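YncA (Salmonella typhimurium, PDB 3DR8) probably transfers the acetyl group of acetyl coenzyme A to an acceptor substrate, as expected of a GNAT-family acetyltransferase. Local coordinates at residues M4-A9 with R101-R106; T66-F71 with S87-P92; F80-E85 with A169-C174; H117-G122 with L163-H168. All blocks are in the same frame, centred on the assembly; numbering follows the deposited sequence. Where two conformers were deposited one is given.

Three of the contacts follow the cofactor: interaction 1 meets its pyrophosphate, interaction 2 runs from the pantetheine arm to the acetyl oxygen, and interaction 4 meets the acetyl methyl carbon CH3, 3.6 Å from A121 CB. Interactions 1 and 2 touch, their centres about 9 Å apart, where L103 CB of the helix meets A69 CB of the sheet at 3.9 Å. Interaction 4 lies about 20 Å from interaction 2, centre to centre. Interaction 3 shares strand 83-90 with interaction 2; their centres are about 26 Å apart, yet F71 CD1 meets V84 CG1 at 3.5 Å. It borders interaction 4, Y82 O lying 2.7 Å from H117 N, and both also meet the second subunit.

Interaction 1 (M4-A9 with R101-R106); sequences MTIRFA and RKLLSR. With ACO (acetyl coenzyme *a), chain H.
Strand 5-8 runs over helix 101-106 with its axis 9.3 Å from the helix axis at closest approach and the two N-to-C directions 41° apart, I6 and L103 being the nearest pair of residues. I6 fills the middle. Its CG2 branch, anti to the backbone N (the other branch, CG1, has chi1 -54°), rests on R106 CG at 3.8 Å, while CG1 and CD1 lie against K102 CB and CD1 also approaches L103 CG at 4.2 Å. A branched side chain suits this place because its two arms divide between successive turns of the helix. R106 uses its length differently: the aliphatic part slides past I6 in the opposite direction, and the guanidinium reaches F8. There NH2 comes over the ring face, 3.3 Å from CE2, with the two planes perpendicular, a cation-pi contact in which R106 CZ stands 4.9 Å from the ring centroid. A salt bridge from R106 NE to E110 holds the same group from the helix side. At the other end the selenomethionine M4 bends its chain to lay CE against the methylenes of K102. Beside the contact, R101 N donates to O2A of the cofactor pyrophosphate. Strand 5-8 is the outermost strand next to 56-61, whose L57 touches F8 and R106, while L103 packs on V88 and V90 of strand 83-90 and L104 reaches helix 128-136.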
# COMPACT_ATOMS: atom_id res chain seq x y z
N MSE A 4 1.87 9.81 34.04
CA MSE A 4 1.29 9.28 32.81
C MSE A 4 1.46 7.77 32.62
O MSE A 4 2.49 7.19 32.98
CB MSE A 4 1.84 10.03 31.59
CG MSE A 4 3.28 9.69 31.16
SE MSE A 4 3.41 8.33 29.74
CE MSE A 4 4.69 9.27 28.62
N THR A 5 0.46 7.17 32.03
CA THR A 5 0.47 5.75 31.74
C THR A 5 0.28 5.46 30.24
O THR A 5 -0.47 6.17 29.56
CB THR A 5 -0.64 5.02 32.58
OG1 THR A 5 -1.11 3.87 31.87
CG2 THR A 5 -1.85 5.91 32.85
N ILE A 6 0.99 4.45 29.72
CA ILE A 6 0.60 3.78 28.46
C ILE A 6 -0.17 2.49 28.80
O ILE A 6 0.31 1.66 29.58
CB ILE A 6 1.83 3.37 27.61
CG1 ILE A 6 2.76 4.57 27.35
CG2 ILE A 6 1.38 2.66 26.32
CD1 ILE A 6 2.04 5.84 26.95
N ARG A 7 -1.35 2.33 28.24
CA ARG A 7 -2.17 1.14 28.51
C ARG A 7 -2.93 0.71 27.25
O ARG A 7 -2.97 1.47 26.26
CB ARG A 7 -3.12 1.43 29.68
CG ARG A 7 -4.25 2.36 29.32
CD ARG A 7 -5.35 2.32 30.38
NE ARG A 7 -6.26 3.47 30.25
CZ ARG A 7 -7.20 3.61 29.30
NH1 ARG A 7 -7.39 2.66 28.38
NH2 ARG A 7 -7.97 4.69 29.30
N PHE A 8 -3.51 -0.49 27.27
CA PHE A 8 -4.37 -0.94 26.20
C PHE A 8 -5.62 -0.09 26.28
O PHE A 8 -6.09 0.24 27.38
CB PHE A 8 -4.71 -2.44 26.31
CG PHE A 8 -3.53 -3.36 26.01
CD1 PHE A 8 -3.07 -3.53 24.70
CD2 PHE A 8 -2.91 -4.07 27.03
CE1 PHE A 8 -1.98 -4.39 24.41
CE2 PHE A 8 -1.83 -4.94 26.77
CZ PHE A 8 -1.36 -5.09 25.46
N ALA A 9 -6.13 0.29 25.11
CA ALA A 9 -7.41 0.97 25.02
C ALA A 9 -8.56 0.03 25.41
O ALA A 9 -8.43 -1.20 25.34
CB ALA A 9 -7.62 1.54 23.62
N ARG A 101 7.14 8.76 21.56
CA ARG A 101 8.14 7.76 21.83
C ARG A 101 7.67 6.70 22.83
O ARG A 101 7.97 5.52 22.67
CB ARG A 101 9.39 8.43 22.38
CG ARG A 101 10.58 7.52 22.45
CD ARG A 101 11.79 8.24 23.02
NE ARG A 101 12.74 7.23 23.47
CZ ARG A 101 13.54 6.55 22.65
NH1 ARG A 101 13.53 6.81 21.34
NH2 ARG A 101 14.38 5.65 23.15
N LYS A 102 6.98 7.12 23.89
CA LYS A 102 6.44 6.13 24.84
C LYS A 102 5.45 5.19 24.15
O LYS A 102 5.57 3.96 24.28
CB LYS A 102 5.85 6.80 26.06
CG LYS A 102 6.91 7.47 26.94
CD LYS A 102 7.50 6.53 27.98
CE LYS A 102 8.29 7.33 29.01
NZ LYS A 102 8.17 6.73 30.37
N LEU A 103 4.51 5.75 23.39
CA LEU A 103 3.55 4.92 22.60
C LEU A 103 4.21 4.01 21.58
O LEU A 103 3.87 2.82 21.51
CB LEU A 103 2.49 5.76 21.91
CG LEU A 103 1.44 6.40 22.78
CD1 LEU A 103 0.97 7.66 22.06
CD2 LEU A 103 0.28 5.41 23.09
N LEU A 104 5.14 4.54 20.79
CA LEU A 104 5.77 3.73 19.74
C LEU A 104 6.67 2.63 20.30
O LEU A 104 6.65 1.50 19.77
CB LEU A 104 6.49 4.59 18.68
CG LEU A 104 7.10 3.89 17.43
CD1 LEU A 104 6.06 3.05 16.64
CD2 LEU A 104 7.84 4.92 16.52
N SER A 105 7.47 2.97 21.33
CA SER A 105 8.30 1.99 22.04
C SER A 105 7.47 0.77 22.44
O SER A 105 7.81 -0.36 22.10
CB SER A 105 8.95 2.64 23.27
OG SER A 105 9.81 1.75 23.97
N ARG A 106 6.35 1.02 23.10
CA ARG A 106 5.42 -0.02 23.55
C ARG A 106 4.78 -0.77 22.36
O ARG A 106 4.60 -1.99 22.40
CB ARG A 106 4.35 0.59 24.45
CG ARG A 106 3.23 -0.36 24.85
CD ARG A 106 3.72 -1.53 25.73
NE ARG A 106 2.56 -2.36 26.08
CZ ARG A 106 1.72 -2.09 27.07
NH1 ARG A 106 1.91 -1.04 27.86
NH2 ARG A 106 0.68 -2.88 27.26
N1A ACO H . 11.23 18.88 13.96
C2A ACO H . 12.08 17.85 14.12
N3A ACO H . 11.98 17.02 15.18
C4A ACO H . 11.01 17.22 16.11
C5A ACO H . 10.12 18.26 15.97
C6A ACO H . 10.24 19.09 14.88
N6A ACO H . 9.35 20.11 14.77
N7A ACO H . 9.27 18.23 17.02
C8A ACO H . 9.61 17.18 17.79
N9A ACO H . 10.68 16.59 17.24
C1B ACO H . 11.35 15.37 17.74
C2B ACO H . 11.72 15.32 19.21
O2B ACO H . 12.93 16.06 19.48
C3B ACO H . 11.83 13.81 19.38
O3B ACO H . 13.12 13.32 18.99
P3B ACO H . 13.76 12.07 19.80
O7A ACO H . 12.71 10.96 19.83
O8A ACO H . 13.98 12.67 21.17
O9A ACO H . 15.03 11.78 19.05
C4B ACO H . 10.83 13.21 18.39
O4B ACO H . 10.43 14.29 17.55
C5B ACO H . 9.60 12.57 19.04
O5B ACO H . 9.14 13.41 20.09
P1A ACO H . 7.86 13.08 20.98
O1A ACO H . 7.61 14.30 21.85
O2A ACO H . 7.91 11.69 21.57
O3A ACO H . 6.72 13.10 19.83
P2A ACO H . 5.18 13.47 20.00
O4A ACO H . 4.97 14.89 19.56
O5A ACO H . 4.54 12.98 21.28
O6A ACO H . 4.62 12.46 18.86
CBP ACO H . 3.90 12.50 16.58
CCP ACO H . 5.09 12.51 17.51
CDP ACO H . 4.39 12.70 15.15
CEP ACO H . 3.25 11.12 16.69
CAP ACO H . 2.91 13.60 17.03
OAP ACO H . 3.47 14.95 17.01
C9P ACO H . 1.61 13.70 16.27
O9P ACO H . 0.58 13.22 16.72
N8P ACO H . 1.59 14.41 15.13
C7P ACO H . 0.46 14.67 14.25
C6P ACO H . -0.04 13.35 13.60
C5P ACO H . 1.14 12.57 12.97
O5P ACO H . 1.94 13.08 12.17
N4P ACO H . 1.26 11.28 13.32
C3P ACO H . 2.33 10.37 12.84
C2P ACO H . 1.99 9.94 11.41
S1P ACO H . 3.18 8.82 10.71
C ACO H . 3.24 7.40 11.76
O ACO H . 1.94 7.25 12.36
CH3 ACO H . 3.72 6.12 11.05

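Interaction 2 (T66-F71 with S87-P92); sequences TGYASF and SVYVHP. With ACO (acetyl coenzyme *a), chain H.
Y68 and Y89 form a hydrogen-bonded antiparallel pair, Y68 N reaching Y89 O and Y89 N reaching Y68 O, both at 2.8 Å. S70 and S87 repeat the pattern, and H91 N closes the end on T66 O. Packing is tight in two places. The tyrosine rings lie side by side, pointing the same way with planes at 37°, and Y68 OH comes within 3.4 Å of Y89 CD2; G67, without a side chain, lets the strands close to 3.9 Å between its CA and V90 CA. Looser is the meeting of small A69 CB with V88 CG2, at 4.2 Å. The edge of strand 87-90 turned away from 66-71 faces the cofactor: V88 N bonds the acetyl O at 3.1 Å, N4P donates weakly to V88 O at 3.0 Å and V90 N bonds O9P at 2.9 Å, so the pantetheine arm is held rather like an extra strand. Helix 99-113 covers A69 through L103, helix 14-27 covers Y68, and strand 56-61 flanks 66-71.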
# COMPACT_ATOMS: atom_id res chain seq x y z
N THR A 66 -4.57 11.12 26.08
CA THR A 66 -3.69 12.14 25.50
C THR A 66 -3.10 11.75 24.14
O THR A 66 -2.36 12.50 23.53
CB THR A 66 -2.52 12.49 26.47
OG1 THR A 66 -1.86 11.28 26.86
CG2 THR A 66 -3.01 13.21 27.73
N GLY A 67 -3.41 10.55 23.68
CA GLY A 67 -2.79 10.01 22.49
C GLY A 67 -3.09 8.52 22.30
O GLY A 67 -3.56 7.82 23.21
N TYR A 68 -2.84 8.05 21.08
CA TYR A 68 -3.06 6.64 20.79
C TYR A 68 -2.12 6.09 19.73
O TYR A 68 -1.51 6.84 18.95
CB TYR A 68 -4.54 6.34 20.48
CG TYR A 68 -5.02 6.71 19.09
CD1 TYR A 68 -5.47 8.00 18.80
CD2 TYR A 68 -5.05 5.75 18.08
CE1 TYR A 68 -5.91 8.34 17.53
CE2 TYR A 68 -5.50 6.08 16.79
CZ TYR A 68 -5.92 7.37 16.53
OH TYR A 68 -6.34 7.68 15.27
N ALA A 69 -2.01 4.76 19.72
CA ALA A 69 -1.19 4.06 18.78
C ALA A 69 -1.76 2.69 18.49
O ALA A 69 -2.38 2.04 19.37
CB ALA A 69 0.28 3.97 19.27
N SER A 70 -1.52 2.20 17.28
CA SER A 70 -2.06 0.90 16.89
C SER A 70 -1.34 0.44 15.63
O SER A 70 -0.54 1.18 15.06
CB SER A 70 -3.57 1.02 16.66
OG SER A 70 -4.16 -0.26 16.43
N PHE A 71 -1.54 -0.81 15.27
CA PHE A 71 -1.11 -1.30 13.95
C PHE A 71 -2.16 -2.23 13.33
O PHE A 71 -3.02 -2.76 14.03
CB PHE A 71 0.31 -1.92 13.95
CG PHE A 71 0.49 -3.13 14.81
CD1 PHE A 71 -0.09 -4.35 14.46
CD2 PHE A 71 1.33 -3.07 15.93
CE1 PHE A 71 0.10 -5.48 15.24
CE2 PHE A 71 1.53 -4.22 16.73
CZ PHE A 71 0.93 -5.42 16.37
N SER A 87 0.41 3.29 13.28
CA SER A 87 0.22 4.72 13.37
C SER A 87 0.25 5.18 14.83
O SER A 87 -0.07 4.41 15.75
CB SER A 87 -1.09 5.10 12.70
OG SER A 87 -2.17 4.43 13.31
N VAL A 88 0.65 6.44 15.03
CA VAL A 88 0.76 7.01 16.34
C VAL A 88 0.14 8.39 16.20
O VAL A 88 0.55 9.13 15.33
CB VAL A 88 2.27 7.17 16.79
CG1 VAL A 88 2.37 7.76 18.24
CG2 VAL A 88 3.04 5.86 16.71
N TYR A 89 -0.85 8.73 17.04
CA TYR A 89 -1.36 10.11 17.08
C TYR A 89 -1.50 10.65 18.49
O TYR A 89 -2.27 10.13 19.30
CB TYR A 89 -2.72 10.28 16.38
CG TYR A 89 -2.74 9.78 15.00
CD1 TYR A 89 -2.41 10.60 13.92
CD2 TYR A 89 -3.11 8.46 14.75
CE1 TYR A 89 -2.41 10.10 12.62
CE2 TYR A 89 -3.12 7.96 13.47
CZ TYR A 89 -2.78 8.77 12.42
OH TYR A 89 -2.84 8.20 11.16
N VAL A 90 -0.78 11.73 18.75
CA VAL A 90 -0.83 12.38 20.05
C VAL A 90 -1.74 13.62 19.93
O VAL A 90 -1.66 14.38 18.95
CB VAL A 90 0.59 12.73 20.54
CG1 VAL A 90 0.54 13.54 21.83
CG2 VAL A 90 1.45 11.46 20.69
N HIS A 91 -2.63 13.78 20.91
CA HIS A 91 -3.51 14.94 21.01
C HIS A 91 -2.66 16.20 20.86
O HIS A 91 -1.62 16.33 21.51
CB HIS A 91 -4.19 14.93 22.38
CG HIS A 91 -5.25 15.98 22.55
ND1 HIS A 91 -4.96 17.33 22.63
CD2 HIS A 91 -6.59 15.88 22.68
CE1 HIS A 91 -6.08 18.01 22.77
NE2 HIS A 91 -7.08 17.15 22.83
N PRO A 92 -3.09 17.13 19.97
CA PRO A 92 -2.24 18.28 19.62
C PRO A 92 -1.74 19.06 20.82
O PRO A 92 -0.61 19.55 20.79
CB PRO A 92 -3.10 19.12 18.68
CG PRO A 92 -4.48 18.58 18.75
CD PRO A 92 -4.37 17.15 19.23
N1A ACO H . 11.23 18.88 13.96
C2A ACO H . 12.08 17.85 14.12
N3A ACO H . 11.98 17.02 15.18
C4A ACO H . 11.01 17.22 16.11
C5A ACO H . 10.12 18.26 15.97
C6A ACO H . 10.24 19.09 14.88
N6A ACO H . 9.35 20.11 14.77
N7A ACO H . 9.27 18.23 17.02
C8A ACO H . 9.61 17.18 17.79
N9A ACO H . 10.68 16.59 17.24
C1B ACO H . 11.35 15.37 17.74
C2B ACO H . 11.72 15.32 19.21
O2B ACO H . 12.93 16.06 19.48
C3B ACO H . 11.83 13.81 19.38
O3B ACO H . 13.12 13.32 18.99
P3B ACO H . 13.76 12.07 19.80
O7A ACO H . 12.71 10.96 19.83
O8A ACO H . 13.98 12.67 21.17
O9A ACO H . 15.03 11.78 19.05
C4B ACO H . 10.83 13.21 18.39
O4B ACO H . 10.43 14.29 17.55
C5B ACO H . 9.60 12.57 19.04
O5B ACO H . 9.14 13.41 20.09
P1A ACO H . 7.86 13.08 20.98
O1A ACO H . 7.61 14.30 21.85
O2A ACO H . 7.91 11.69 21.57
O3A ACO H . 6.72 13.10 19.83
P2A ACO H . 5.18 13.47 20.00
O4A ACO H . 4.97 14.89 19.56
O5A ACO H . 4.54 12.98 21.28
O6A ACO H . 4.62 12.46 18.86
CBP ACO H . 3.90 12.50 16.58
CCP ACO H . 5.09 12.51 17.51
CDP ACO H . 4.39 12.70 15.15
CEP ACO H . 3.25 11.12 16.69
CAP ACO H . 2.91 13.60 17.03
OAP ACO H . 3.47 14.95 17.01
C9P ACO H . 1.61 13.70 16.27
O9P ACO H . 0.58 13.22 16.72
N8P ACO H . 1.59 14.41 15.13
C7P ACO H . 0.46 14.67 14.25
C6P ACO H . -0.04 13.35 13.60
C5P ACO H . 1.14 12.57 12.97
O5P ACO H . 1.94 13.08 12.17
N4P ACO H . 1.26 11.28 13.32
C3P ACO H . 2.33 10.37 12.84
C2P ACO H . 1.99 9.94 11.41
S1P ACO H . 3.18 8.82 10.71
C ACO H . 3.24 7.40 11.76
O ACO H . 1.94 7.25 12.36
CH3 ACO H . 3.72 6.12 11.05

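Interaction 3 (F80-E85 with A169-C174); sequences FRYTVE and AAPDAC
Y82 offers a ring face to P171, whose CG stands 3.9 Å from the ring centroid and 29° off its normal, a CH-pi contact. The proline lies toward the hydroxyl end of the ring, with CG 3.5 Å from Y82 CZ and CB 3.4 Å from Y82 OH. Proline suits the place because its compact, rigid ring presents a flat set of C-H groups to the aromatic face. The tyrosine is aimed by chi1 of -55°, which sets CG opposite the carbonyl carbon. R81 takes a different rotation, CG lying between its N and carbonyl carbon (chi1 69°), and this lays CG over the face of the Y82 ring opposite P171 CG. From there the extended chain carries NH2 to within 3.0 Å of D172 O, close to the guanidinium plane; A173 O lies over one face of the same group. NH1 bonds D78 O, tying the guanidinium back to its own loop. V150 of the second subunit packs on R81 and Y82, and W155 of that subunit on P171. R81 and Y82 are the central residues of a type I beta turn just before strand 83-90, and their side chains receive the C-terminal tail at the dimer interface.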
# COMPACT_ATOMS: atom_id res chain seq x y z
N PHE A 80 1.73 -10.72 3.02
CA PHE A 80 2.06 -9.60 3.88
C PHE A 80 1.79 -9.87 5.36
O PHE A 80 1.89 -8.96 6.17
CB PHE A 80 1.24 -8.35 3.51
CG PHE A 80 1.53 -7.81 2.13
CD1 PHE A 80 0.79 -8.25 1.02
CD2 PHE A 80 2.50 -6.83 1.94
CE1 PHE A 80 1.04 -7.73 -0.28
CE2 PHE A 80 2.78 -6.30 0.68
CZ PHE A 80 2.04 -6.73 -0.45
N ARG A 81 1.48 -11.12 5.70
CA ARG A 81 0.91 -11.43 7.01
C ARG A 81 1.91 -11.32 8.17
O ARG A 81 1.54 -11.52 9.31
CB ARG A 81 0.26 -12.82 6.99
CG ARG A 81 1.29 -13.94 6.87
CD ARG A 81 0.58 -15.33 6.83
NE ARG A 81 1.56 -16.39 6.74
CZ ARG A 81 2.17 -16.78 5.63
NH1 ARG A 81 1.92 -16.19 4.47
NH2 ARG A 81 3.04 -17.77 5.67
N TYR A 82 3.17 -10.99 7.88
CA TYR A 82 4.11 -10.66 8.97
C TYR A 82 4.55 -9.19 8.93
O TYR A 82 5.47 -8.81 9.66
CB TYR A 82 5.32 -11.60 8.95
CG TYR A 82 4.90 -13.05 9.01
CD1 TYR A 82 4.93 -13.85 7.88
CD2 TYR A 82 4.41 -13.60 10.20
CE1 TYR A 82 4.50 -15.20 7.92
CE2 TYR A 82 3.99 -14.94 10.26
CZ TYR A 82 4.03 -15.73 9.12
OH TYR A 82 3.63 -17.05 9.19
N THR A 83 3.95 -8.40 8.05
CA THR A 83 4.23 -6.98 7.97
C THR A 83 3.03 -6.17 8.43
O THR A 83 1.94 -6.35 7.91
CB THR A 83 4.61 -6.59 6.55
OG1 THR A 83 5.80 -7.30 6.16
CG2 THR A 83 4.84 -5.06 6.43
N VAL A 84 3.24 -5.25 9.37
CA VAL A 84 2.17 -4.37 9.80
C VAL A 84 2.51 -2.95 9.45
O VAL A 84 3.69 -2.55 9.41
CB VAL A 84 1.83 -4.51 11.31
CG1 VAL A 84 1.29 -5.92 11.60
CG2 VAL A 84 3.02 -4.26 12.17
N GLU A 85 1.46 -2.17 9.21
CA GLU A 85 1.63 -0.74 9.12
C GLU A 85 0.97 -0.08 10.35
O GLU A 85 -0.21 -0.28 10.63
CB GLU A 85 1.08 -0.22 7.81
CG GLU A 85 1.26 1.31 7.62
CD GLU A 85 0.82 1.78 6.22
OE1 GLU A 85 -0.27 1.34 5.78
OE2 GLU A 85 1.55 2.56 5.56
N ALA A 169 14.19 -16.91 9.79
CA ALA A 169 13.88 -17.47 8.49
C ALA A 169 12.40 -17.23 8.19
O ALA A 169 11.60 -17.10 9.11
CB ALA A 169 14.17 -18.97 8.51
N ALA A 170 12.05 -17.17 6.91
CA ALA A 170 10.65 -17.03 6.51
C ALA A 170 9.84 -18.28 6.94
O ALA A 170 10.30 -19.43 6.81
CB ALA A 170 10.55 -16.78 5.03
N PRO A 171 8.66 -18.06 7.55
CA PRO A 171 7.77 -19.16 7.92
C PRO A 171 7.21 -19.99 6.77
O PRO A 171 7.22 -19.57 5.58
CB PRO A 171 6.63 -18.46 8.68
CG PRO A 171 7.25 -17.12 9.16
CD PRO A 171 8.17 -16.74 8.02
N ASP A 172 6.72 -21.16 7.14
CA ASP A 172 5.97 -22.05 6.26
C ASP A 172 4.58 -21.49 5.91
O ASP A 172 4.12 -20.49 6.48
CB ASP A 172 5.81 -23.43 6.92
CG ASP A 172 7.14 -23.98 7.51
OD1 ASP A 172 8.13 -24.11 6.77
OD2 ASP A 172 7.16 -24.31 8.72
N ALA A 173 3.92 -22.15 4.96
CA ALA A 173 2.54 -21.84 4.55
C ALA A 173 1.52 -21.78 5.71
O ALA A 173 0.60 -20.94 5.73
CB ALA A 173 2.09 -22.85 3.47
N CYS A 174 1.67 -22.68 6.68
CA CYS A 174 0.79 -22.74 7.84
C CYS A 174 1.50 -23.47 8.99
O CYS A 174 0.90 -23.76 10.03
CB CYS A 174 -0.55 -23.42 7.47
SG CYS A 174 -0.38 -25.08 6.75
OXT CYS A 174 2.70 -23.79 8.90

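Interaction 4 (H117-G122 with L163-H168); sequences HVMVAG and LQLDEH. With ACO (acetyl coenzyme *a), chain H.
M119 and L163 make the hydrogen-bonded antiparallel pair of this contact: M119 N meets L163 O at 2.9 Å, and L163 N returns to M119 O at 3.0 Å. Two residues along, past the non-hydrogen-bonded pair V118/Q164, L165 N reaches H117 O at 2.7 Å from above the carbonyl plane. Among side-chain hydrogen bonds, H117 ND1 donates to D166 OD1 at 2.8 Å in a bent bond (135° at the hydrogen), the oxygen lying in the imidazole plane although the nitrogen meets it from above the carboxylate. D166 OD1 also accepts H168 N, forming an Asx turn. With CG anti to its backbone N (chi1 -175°), H117 lies beside Q164, whose CG sits over the ring face, 3.9 Å from the centroid in a CH-pi contact; Q164 NE2 meanwhile bonds D166 O. The apolar part is selenomethionine M119 crossing L165, CG to CD1 at 3.9 Å, against helix 99-113. H117 also bonds Q147 OE1 of the second subunit through NE2 and stacks on W155 there. Gripped at both nitrogens, the imidazole has its rotation fixed, so that one residue couples the end of the strand pair, the loop that follows it and the second subunit.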
# COMPACT_ATOMS: atom_id res chain seq x y z
N HIS A 117 7.22 -9.46 11.65
CA HIS A 117 8.61 -9.39 11.18
C HIS A 117 9.03 -7.95 10.85
O HIS A 117 10.20 -7.57 11.05
CB HIS A 117 8.79 -10.29 9.96
CG HIS A 117 10.20 -10.39 9.47
ND1 HIS A 117 11.21 -10.94 10.22
CD2 HIS A 117 10.76 -10.04 8.29
CE1 HIS A 117 12.34 -10.91 9.53
NE2 HIS A 117 12.09 -10.36 8.36
N VAL A 118 8.09 -7.17 10.31
CA VAL A 118 8.39 -5.82 9.85
C VAL A 118 7.27 -4.88 10.26
O VAL A 118 6.08 -5.24 10.18
CB VAL A 118 8.67 -5.72 8.29
CG1 VAL A 118 8.95 -4.24 7.85
CG2 VAL A 118 9.87 -6.57 7.88
N MSE A 119 7.65 -3.72 10.74
CA MSE A 119 6.75 -2.56 10.88
C MSE A 119 7.06 -1.53 9.80
O MSE A 119 8.21 -1.15 9.61
CB MSE A 119 6.93 -1.91 12.24
CG MSE A 119 6.64 -2.84 13.39
SE MSE A 119 6.92 -2.03 15.12
CE MSE A 119 5.39 -0.85 15.24
N VAL A 120 6.02 -1.06 9.14
CA VAL A 120 6.12 -0.06 8.08
C VAL A 120 5.46 1.23 8.53
O VAL A 120 4.28 1.23 8.92
CB VAL A 120 5.49 -0.55 6.73
CG1 VAL A 120 5.38 0.61 5.70
CG2 VAL A 120 6.30 -1.81 6.14
N ALA A 121 6.23 2.32 8.50
CA ALA A 121 5.69 3.68 8.73
C ALA A 121 5.52 4.43 7.40
O ALA A 121 6.49 4.66 6.66
CB ALA A 121 6.59 4.46 9.67
N GLY A 122 4.28 4.81 7.08
CA GLY A 122 4.02 5.69 5.93
C GLY A 122 3.97 7.14 6.42
O GLY A 122 2.99 7.56 7.03
N LEU A 163 11.11 -1.03 10.33
CA LEU A 163 11.89 -1.67 11.36
C LEU A 163 11.65 -3.16 11.26
O LEU A 163 10.51 -3.63 11.38
CB LEU A 163 11.50 -1.18 12.76
CG LEU A 163 12.15 -1.90 13.94
CD1 LEU A 163 13.70 -1.74 13.93
CD2 LEU A 163 11.56 -1.41 15.20
N GLN A 164 12.74 -3.90 11.07
CA GLN A 164 12.69 -5.35 11.04
C GLN A 164 12.85 -5.86 12.47
O GLN A 164 13.79 -5.49 13.18
CB GLN A 164 13.79 -5.92 10.14
CG GLN A 164 13.58 -7.43 9.81
CD GLN A 164 14.59 -7.93 8.82
OE1 GLN A 164 14.69 -7.41 7.70
NE2 GLN A 164 15.37 -8.91 9.23
N LEU A 165 11.91 -6.66 12.93
CA LEU A 165 11.79 -6.95 14.36
C LEU A 165 12.59 -8.19 14.80
O LEU A 165 12.76 -8.44 16.00
CB LEU A 165 10.31 -7.14 14.71
CG LEU A 165 9.42 -5.90 14.49
CD1 LEU A 165 7.95 -6.30 14.57
CD2 LEU A 165 9.73 -4.83 15.53
N ASP A 166 13.05 -8.98 13.82
CA ASP A 166 13.85 -10.18 14.09
C ASP A 166 14.67 -10.54 12.84
O ASP A 166 14.56 -9.87 11.80
CB ASP A 166 13.00 -11.38 14.52
CG ASP A 166 11.96 -11.75 13.49
OD1 ASP A 166 12.28 -12.31 12.42
OD2 ASP A 166 10.79 -11.45 13.77
N GLU A 167 15.48 -11.59 12.95
CA GLU A 167 16.25 -12.05 11.81
C GLU A 167 15.92 -13.49 11.51
O GLU A 167 16.77 -14.24 11.05
CB GLU A 167 17.74 -11.83 12.04
CG GLU A 167 18.14 -10.39 11.75
CD GLU A 167 19.04 -9.80 12.81
OE1 GLU A 167 18.53 -9.47 13.92
OE2 GLU A 167 20.25 -9.66 12.53
N HIS A 168 14.67 -13.87 11.77
CA HIS A 168 14.27 -15.26 11.52
C HIS A 168 14.15 -15.61 10.04
O HIS A 168 14.05 -14.73 9.18
CB HIS A 168 12.95 -15.59 12.23
CG HIS A 168 13.00 -15.34 13.71
ND1 HIS A 168 11.93 -14.86 14.43
CD2 HIS A 168 14.02 -15.49 14.59
CE1 HIS A 168 12.28 -14.73 15.70
NE2 HIS A 168 13.55 -15.10 15.82
N1A ACO H . 11.23 18.88 13.96
C2A ACO H . 12.08 17.85 14.12
N3A ACO H . 11.98 17.02 15.18
C4A ACO H . 11.01 17.22 16.11
C5A ACO H . 10.12 18.26 15.97
C6A ACO H . 10.24 19.09 14.88
N6A ACO H . 9.35 20.11 14.77
N7A ACO H . 9.27 18.23 17.02
C8A ACO H . 9.61 17.18 17.79
N9A ACO H . 10.68 16.59 17.24
C1B ACO H . 11.35 15.37 17.74
C2B ACO H . 11.72 15.32 19.21
O2B ACO H . 12.93 16.06 19.48
C3B ACO H . 11.83 13.81 19.38
O3B ACO H . 13.12 13.32 18.99
P3B ACO H . 13.76 12.07 19.80
O7A ACO H . 12.71 10.96 19.83
O8A ACO H . 13.98 12.67 21.17
O9A ACO H . 15.03 11.78 19.05
C4B ACO H . 10.83 13.21 18.39
O4B ACO H . 10.43 14.29 17.55
C5B ACO H . 9.60 12.57 19.04
O5B ACO H . 9.14 13.41 20.09
P1A ACO H . 7.86 13.08 20.98
O1A ACO H . 7.61 14.30 21.85
O2A ACO H . 7.91 11.69 21.57
O3A ACO H . 6.72 13.10 19.83
P2A ACO H . 5.18 13.47 20.00
O4A ACO H . 4.97 14.89 19.56
O5A ACO H . 4.54 12.98 21.28
O6A ACO H . 4.62 12.46 18.86
CBP ACO H . 3.90 12.50 16.58
CCP ACO H . 5.09 12.51 17.51
CDP ACO H . 4.39 12.70 15.15
CEP ACO H . 3.25 11.12 16.69
CAP ACO H . 2.91 13.60 17.03
OAP ACO H . 3.47 14.95 17.01
C9P ACO H . 1.61 13.70 16.27
O9P ACO H . 0.58 13.22 16.72
N8P ACO H . 1.59 14.41 15.13
C7P ACO H . 0.46 14.67 14.25
C6P ACO H . -0.04 13.35 13.60
C5P ACO H . 1.14 12.57 12.97
O5P ACO H . 1.94 13.08 12.17
N4P ACO H . 1.26 11.28 13.32
C3P ACO H . 2.33 10.37 12.84
C2P ACO H . 1.99 9.94 11.41
S1P ACO H . 3.18 8.82 10.71
C ACO H . 3.24 7.40 11.76
O ACO H . 1.94 7.25 12.36
CH3 ACO H . 3.72 6.12 11.05
O HOH W 1 9.17 -12.69 12.38